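Local coordinates for protein endopolygalacturonase (Chondrostereum purpureum, PDB 1K5C) that probably hydrolyses the alpha-1,4 linkages between galacturonosyl units within polygalacturonan, acting as a family 28 glycoside hydrolase, at residues 164-175 and 185-196. Residues are numbered along the deposited sequence; the frame is centred on the assembly and turned at random.
Sequences IQNCIVKNQDDC and RFENNQCSGGHG
Asn189 reaches from its own turn into the turn at 165-167, and its side chain can be traced atom by atom. Asn189 CB lies 3.5 Å from Cys167 O; with CG anti to the carbonyl carbon (chi1 -57°), the amide is directed inward. There Asn189 OD1 accepts a hydrogen bond from Cys167 N at 2.8 Å, while Asn189 ND2 donates to Ile164 O at 3.1 Å, nearly straight (173°) but from above the carbonyl plane. Ile164 O also accepts one from Glu187 N, and Asn189 ND2 sits over the centre of the Phe186 ring, 3.1 Å above its plane. Were Asn189 replaced by an alanine, Cys167 N would probably be left without its acceptor and Ile164 O without its second donor. Beyond the turn, strands 168-170 and 190-192 run parallel, 2° apart. The Cys175–Cys191 disulfide ties the segments from within, Cys175 SG meeting the Phe186 edge 3.9 Å from CZ. Farther on, Asp173 CA packs over a face of the His195 ring, 3.8 Å from its centroid; both are galacturonate-binding residues, though none is bound here, and His195 is predicted to be catalytic. These successive turns of the right-handed parallel beta-helix lie between strands 130-139 and 207-221, with Phe155 of strand 155-158 against Ile164 and Val169.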
ATOM      1  N   ILE A 164      -1.761   6.021  -7.543  1.00 10.76           N
ATOM      2  CA  ILE A 164      -1.332   6.594  -6.289  1.00 10.53           C
ATOM      3  C   ILE A 164       0.000   7.280  -6.579  1.00 10.69           C
ATOM      4  O   ILE A 164       0.957   6.590  -7.013  1.00 11.07           O
ATOM      5  CB  ILE A 164      -1.200   5.503  -5.192  1.00 10.67           C
ATOM      6  CG1 ILE A 164      -2.605   4.925  -4.905  1.00 11.34           C
ATOM      7  CG2 ILE A 164      -0.517   6.061  -3.950  1.00 11.95           C
ATOM      8  CD1 ILE A 164      -2.590   3.637  -4.104  1.00 13.01           C
ATOM      9  N   GLN A 165       0.038   8.607  -6.404  1.00 10.65           N
ATOM     10  CA  GLN A 165       1.223   9.360  -6.859  1.00 10.82           C
ATOM     11  C   GLN A 165       1.508  10.466  -5.863  1.00 10.60           C
ATOM     12  O   GLN A 165       0.599  11.021  -5.202  1.00 11.08           O
ATOM     13  CB  GLN A 165       1.041   9.925  -8.259  1.00 11.95           C
ATOM     14  CG  GLN A 165      -0.168  10.866  -8.406  1.00 12.76           C
ATOM     15  CD  GLN A 165      -0.403  11.295  -9.859  1.00 14.60           C
ATOM     16  OE1 GLN A 165      -0.074  10.593 -10.781  1.00 17.79           O
ATOM     17  NE2 GLN A 165      -1.039  12.476  -9.996  1.00 17.50           N
ATOM     18  N   ASN A 166       2.813  10.838  -5.789  1.00 10.78           N
ATOM     19  CA  ASN A 166       3.225  11.988  -4.988  1.00 11.17           C
ATOM     20  C   ASN A 166       2.887  11.804  -3.495  1.00 10.91           C
ATOM     21  O   ASN A 166       2.788  12.808  -2.773  1.00 12.23           O
ATOM     22  CB  ASN A 166       2.647  13.342  -5.469  1.00 12.13           C
ATOM     23  CG  ASN A 166       2.906  13.531  -6.941  1.00 13.21           C
ATOM     24  OD1 ASN A 166       4.004  13.302  -7.436  1.00 15.16           O
ATOM     25  ND2 ASN A 166       1.877  13.964  -7.669  1.00 15.19           N
ATOM     26  N   CYS A 167       2.795  10.576  -3.025  1.00 10.96           N
ATOM     27  CA  CYS A 167       2.464  10.302  -1.620  1.00 11.02           C
ATOM     28  C   CYS A 167       3.727  10.033  -0.816  1.00 11.05           C
ATOM     29  O   CYS A 167       4.826   9.769  -1.374  1.00 12.21           O
ATOM     30  CB  CYS A 167       1.504   9.116  -1.556  1.00 11.10           C
ATOM     31  SG  CYS A 167      -0.134   9.449  -2.258  1.00 11.34           S
ATOM     32  N   ILE A 168       3.569  10.080   0.506  1.00 11.24           N
ATOM     33  CA  ILE A 168       4.662   9.861   1.454  1.00 11.41           C
ATOM     34  C   ILE A 168       4.156   8.881   2.511  1.00 11.42           C
ATOM     35  O   ILE A 168       3.081   9.109   3.059  1.00 12.10           O
ATOM     36  CB  ILE A 168       5.101  11.178   2.123  1.00 12.72           C
ATOM     37  CG1 ILE A 168       5.647  12.145   1.064  1.00 15.05           C
ATOM     38  CG2 ILE A 168       6.063  10.927   3.258  1.00 14.54           C
ATOM     39  CD1 ILE A 168       5.897  13.548   1.573  1.00 20.52           C
ATOM     40  N   VAL A 169       4.891   7.809   2.763  1.00 11.07           N
ATOM     41  CA  VAL A 169       4.509   6.848   3.796  1.00 11.00           C
ATOM     42  C   VAL A 169       5.689   6.584   4.718  1.00 11.20           C
ATOM     43  O   VAL A 169       6.754   6.150   4.266  1.00 13.65           O
ATOM     44  CB  VAL A 169       4.045   5.482   3.162  1.00 11.47           C
ATOM     45  CG1 VAL A 169       3.713   4.511   4.277  1.00 11.92           C
ATOM     46  CG2 VAL A 169       2.890   5.711   2.200  1.00 11.88           C
ATOM     47  N   LYS A 170       5.480   6.821   6.009  1.00 10.81           N
ATOM     48  CA  LYS A 170       6.454   6.547   7.073  1.00 10.76           C
ATOM     49  C   LYS A 170       5.766   5.534   8.001  1.00 10.42           C
ATOM     50  O   LYS A 170       4.802   5.883   8.693  1.00 11.10           O
ATOM     51  CB  LYS A 170       6.774   7.823   7.860  1.00 11.87           C
ATOM     52  CG  LYS A 170       7.360   8.940   6.956  1.00 13.23           C
ATOM     53  CD  LYS A 170       7.565  10.216   7.769  1.00 16.04           C
ATOM     54  CE  LYS A 170       8.196  11.308   6.867  1.00 20.02           C
ATOM     55  NZ  LYS A 170       8.158  12.590   7.647  1.00 24.58           N
ATOM     56  N   ASN A 171       6.220   4.282   7.981  1.00 10.61           N
ATOM     57  CA  ASN A 171       5.438   3.254   8.666  1.00 10.60           C
ATOM     58  C   ASN A 171       6.315   2.063   9.031  1.00 10.65           C
ATOM     59  O   ASN A 171       7.537   2.196   9.103  1.00 11.40           O
ATOM     60  CB  ASN A 171       4.203   2.854   7.816  1.00 10.79           C
ATOM     61  CG  ASN A 171       4.630   2.057   6.615  1.00 10.54           C
ATOM     62  OD1 ASN A 171       5.821   2.070   6.242  1.00 11.05           O
ATOM     63  ND2 ASN A 171       3.676   1.387   5.960  1.00 10.72           N
ATOM     64  N   GLN A 172       5.643   0.927   9.335  1.00 10.47           N
ATOM     65  CA  GLN A 172       6.306  -0.275   9.832  1.00 11.00           C
ATOM     66  C   GLN A 172       5.919  -1.507   9.011  1.00 11.22           C
ATOM     67  O   GLN A 172       6.200  -2.636   9.435  1.00 13.56           O
ATOM     68  CB  GLN A 172       6.039  -0.555  11.324  1.00 11.63           C
ATOM     69  CG  GLN A 172       6.487   0.561  12.234  1.00 11.64           C
ATOM     70  CD  GLN A 172       5.609   1.789  12.209  1.00 10.95           C
ATOM     71  OE1 GLN A 172       6.175   2.963  12.208  1.00 13.11           O
ATOM     72  NE2 GLN A 172       4.333   1.659  12.250  1.00 10.06           N
ATOM     73  N   ASP A 173       5.269  -1.330   7.874  1.00 10.84           N
ATOM     74  CA  ASP A 173       4.891  -2.470   7.024  1.00 10.97           C
ATOM     75  C   ASP A 173       4.888  -1.984   5.579  1.00 10.50           C
ATOM     76  O   ASP A 173       5.525  -0.974   5.256  1.00 10.88           O
ATOM     77  CB  ASP A 173       3.555  -3.114   7.513  1.00 11.54           C
ATOM     78  CG  ASP A 173       3.467  -4.597   7.182  1.00 11.79           C
ATOM     79  OD1 ASP A 173       3.435  -4.942   5.984  1.00 12.96           O
ATOM     80  OD2 ASP A 173       3.431  -5.407   8.120  1.00 14.80           O
ATOM     81  N   ASP A 174       4.213  -2.709   4.701  1.00 10.72           N
ATOM     82  CA  ASP A 174       4.265  -2.348   3.277  1.00 10.53           C
ATOM     83  C   ASP A 174       3.896  -0.881   3.095  1.00 10.32           C
ATOM     84  O   ASP A 174       2.907  -0.394   3.627  1.00 10.88           O
ATOM     85  CB  ASP A 174       3.312  -3.253   2.489  1.00 10.88           C
ATOM     86  CG  ASP A 174       3.792  -4.692   2.434  1.00 11.70           C
ATOM     87  OD1 ASP A 174       5.017  -4.868   2.385  1.00 16.89           O
ATOM     88  OD2 ASP A 174       2.938  -5.588   2.344  1.00 12.23           O
ATOM     89  N   CYS A 175       4.666  -0.196   2.250  1.00 10.60           N
ATOM     90  CA  CYS A 175       4.306   1.166   1.841  1.00 10.77           C
ATOM     91  C   CYS A 175       2.968   1.151   1.070  1.00 10.42           C
ATOM     92  O   CYS A 175       2.042   1.905   1.337  1.00 11.46           O
ATOM     93  CB  CYS A 175       5.492   1.707   1.033  1.00 12.71           C
ATOM     94  SG  CYS A 175       5.288   3.409   0.528  1.00 12.56           S
ATOM     95  N   ARG A 185      -1.148   2.005 -10.874  1.00 11.26           N
ATOM     96  CA  ARG A 185       0.070   2.784 -11.062  1.00 10.90           C
ATOM     97  C   ARG A 185       0.465   3.403  -9.712  1.00 10.60           C
ATOM     98  O   ARG A 185      -0.371   4.031  -9.070  1.00 12.08           O
ATOM     99  CB  ARG A 185      -0.144   3.862 -12.110  1.00 11.99           C
ATOM    100  CG  ARG A 185       1.115   4.671 -12.404  1.00 14.67           C
ATOM    101  CD  ARG A 185       0.760   5.718 -13.473  1.00 17.93           C
ATOM    102  NE  ARG A 185       1.202   5.127 -14.615  1.00 37.36           N
ATOM    103  CZ  ARG A 185       2.245   5.173 -15.436  1.00 22.74           C
ATOM    104  NH1 ARG A 185       3.313   5.900 -15.421  1.00 30.38           N
ATOM    105  NH2 ARG A 185       1.945   4.252 -16.308  1.00 22.21           N
ATOM    106  N   PHE A 186       1.716   3.188  -9.304  1.00 10.47           N
ATOM    107  CA  PHE A 186       2.263   3.714  -8.045  1.00 10.27           C
ATOM    108  C   PHE A 186       3.496   4.548  -8.488  1.00 10.17           C
ATOM    109  O   PHE A 186       4.524   3.938  -8.847  1.00 10.44           O
ATOM    110  CB  PHE A 186       2.608   2.586  -7.112  1.00 10.89           C
ATOM    111  CG  PHE A 186       3.061   3.004  -5.716  1.00 10.36           C
ATOM    112  CD1 PHE A 186       2.104   3.463  -4.807  1.00 10.68           C
ATOM    113  CD2 PHE A 186       4.388   2.913  -5.325  1.00 10.92           C
ATOM    114  CE1 PHE A 186       2.513   3.824  -3.504  1.00 11.03           C
ATOM    115  CE2 PHE A 186       4.787   3.273  -4.036  1.00 11.29           C
ATOM    116  CZ  PHE A 186       3.845   3.715  -3.127  1.00 11.49           C
ATOM    117  N   GLU A 187       3.363   5.873  -8.534  1.00 10.84           N
ATOM    118  CA  GLU A 187       4.370   6.703  -9.175  1.00 10.68           C
ATOM    119  C   GLU A 187       4.783   7.894  -8.289  1.00 10.49           C
ATOM    120  O   GLU A 187       3.959   8.619  -7.735  1.00 11.13           O
ATOM    121  CB  GLU A 187       3.850   7.234 -10.532  1.00 11.63           C
ATOM    122  CG  GLU A 187       4.887   8.057 -11.281  1.00 12.72           C
ATOM    123  CD  GLU A 187       4.579   8.246 -12.754  1.00 13.85           C
ATOM    124  OE1 GLU A 187       3.421   8.136 -13.172  1.00 16.56           O
ATOM    125  OE2 GLU A 187       5.547   8.560 -13.500  1.00 17.95           O
ATOM    126  N   ASN A 188       6.109   8.108  -8.220  1.00 10.71           N
ATOM    127  CA  ASN A 188       6.671   9.318  -7.579  1.00 11.12           C
ATOM    128  C   ASN A 188       6.257   9.423  -6.122  1.00 11.05           C
ATOM    129  O   ASN A 188       5.992  10.532  -5.614  1.00 12.26           O
ATOM    130  CB  ASN A 188       6.309  10.580  -8.369  1.00 12.17           C
ATOM    131  CG  ASN A 188       6.929  10.619  -9.751  1.00 14.10           C
ATOM    132  OD1 ASN A 188       7.813   9.812 -10.094  1.00 15.06           O
ATOM    133  ND2 ASN A 188       6.466  11.500 -10.606  1.00 18.92           N
ATOM    134  N   ASN A 189       6.280   8.288  -5.416  1.00 10.68           N
ATOM    135  CA  ASN A 189       6.014   8.244  -3.984  1.00 10.60           C
ATOM    136  C   ASN A 189       7.323   8.069  -3.187  1.00 10.94           C
ATOM    137  O   ASN A 189       8.322   7.639  -3.761  1.00 12.59           O
ATOM    138  CB  ASN A 189       5.050   7.070  -3.664  1.00 11.23           C
ATOM    139  CG  ASN A 189       3.789   7.215  -4.451  1.00 10.45           C
ATOM    140  OD1 ASN A 189       2.947   8.067  -4.208  1.00 11.47           O
ATOM    141  ND2 ASN A 189       3.620   6.339  -5.439  1.00 10.90           N
ATOM    142  N   GLN A 190       7.254   8.387  -1.902  1.00 11.11           N
ATOM    143  CA  GLN A 190       8.398   8.227  -0.991  1.00 11.44           C
ATOM    144  C   GLN A 190       7.978   7.310   0.164  1.00 11.64           C
ATOM    145  O   GLN A 190       6.973   7.606   0.844  1.00 14.71           O
ATOM    146  CB  GLN A 190       8.802   9.577  -0.432  1.00 13.11           C
ATOM    147  CG  GLN A 190       9.401  10.477  -1.534  1.00 17.81           C
ATOM    148  CD  GLN A 190       9.506  11.844  -0.921  1.00 20.84           C
ATOM    149  OE1 GLN A 190      10.241  12.091   0.034  1.00 35.32           O
ATOM    150  NE2 GLN A 190       8.745  12.723  -1.528  1.00 32.38           N
ATOM    151  N   CYS A 191       8.719   6.238   0.370  1.00 11.33           N
ATOM    152  CA  CYS A 191       8.454   5.226   1.374  1.00 11.35           C
ATOM    153  C   CYS A 191       9.614   5.114   2.326  1.00 11.29           C
ATOM    154  O   CYS A 191      10.744   4.946   1.845  1.00 12.54           O
ATOM    155  CB  CYS A 191       8.274   3.855   0.659  1.00 12.56           C
ATOM    156  SG  CYS A 191       6.978   3.752  -0.569  1.00 12.64           S
ATOM    157  N   SER A 192       9.377   5.150   3.640  1.00 11.53           N
ATOM    158  CA  SER A 192      10.480   4.950   4.585  1.00 11.98           C
ATOM    159  C   SER A 192       9.974   4.194   5.808  1.00 11.78           C
ATOM    160  O   SER A 192       8.800   4.282   6.196  1.00 12.16           O
ATOM    161  CB  SER A 192      11.117   6.275   5.001  1.00 13.09           C
ATOM    162  OG  SER A 192      10.175   7.101   5.636  1.00 14.65           O
ATOM    163  N   GLY A 193      10.894   3.456   6.454  1.00 11.64           N
ATOM    164  CA  GLY A 193      10.665   2.770   7.711  1.00 12.08           C
ATOM    165  C   GLY A 193      10.020   1.411   7.602  1.00 11.57           C
ATOM    166  O   GLY A 193      10.168   0.575   8.535  1.00 12.69           O
ATOM    167  N   GLY A 194       9.272   1.177   6.556  1.00 11.82           N
ATOM    168  CA  GLY A 194       8.418  -0.014   6.431  1.00 11.76           C
ATOM    169  C   GLY A 194       9.067  -1.121   5.649  1.00 11.17           C
ATOM    170  O   GLY A 194      10.269  -1.411   5.806  1.00 12.57           O
ATOM    171  N   HIS A 195       8.217  -1.832   4.887  1.00 11.04           N
ATOM    172  CA  HIS A 195       8.594  -3.049   4.181  1.00 11.20           C
ATOM    173  C   HIS A 195       8.653  -2.879   2.662  1.00 11.18           C
ATOM    174  O   HIS A 195       8.720  -3.887   1.945  1.00 12.31           O
ATOM    175  CB  HIS A 195       7.659  -4.211   4.554  1.00 12.06           C
ATOM    176  CG  HIS A 195       7.768  -4.581   6.018  1.00 12.33           C
ATOM    177  ND1 HIS A 195       6.988  -5.659   6.489  1.00 15.41           N
ATOM    178  CD2 HIS A 195       8.487  -4.102   7.042  1.00 13.88           C
ATOM    179  CE1 HIS A 195       7.273  -5.779   7.785  1.00 17.28           C
ATOM    180  NE2 HIS A 195       8.171  -4.872   8.147  1.00 16.70           N
ATOM    181  N   GLY A 196       8.693  -1.620   2.186  1.00 11.15           N
ATOM    182  CA  GLY A 196       8.889  -1.446   0.756  1.00 11.56           C
ATOM    183  C   GLY A 196       7.585  -1.554  -0.023  1.00 10.50           C
ATOM    184  O   GLY A 196       6.474  -1.421   0.486  1.00 11.35           O
TER
HETATM  185  O   HOH W   1       0.943   8.608 -12.150  1.00 20.74           O
HETATM  186  O   HOH W   2       6.496  13.688  -6.089  1.00 33.51           O
HETATM  187  O   HOH W   3       6.300  11.728  -2.946  1.00 20.04           O
HETATM  188  O   HOH W   4       9.098   8.598   3.452  1.00 23.73           O
HETATM  189  O   HOH W   5       6.974   2.823   3.893  1.00 14.16           O
HETATM  190  O   HOH W   6       5.286  -7.007   4.991  1.00 26.55           O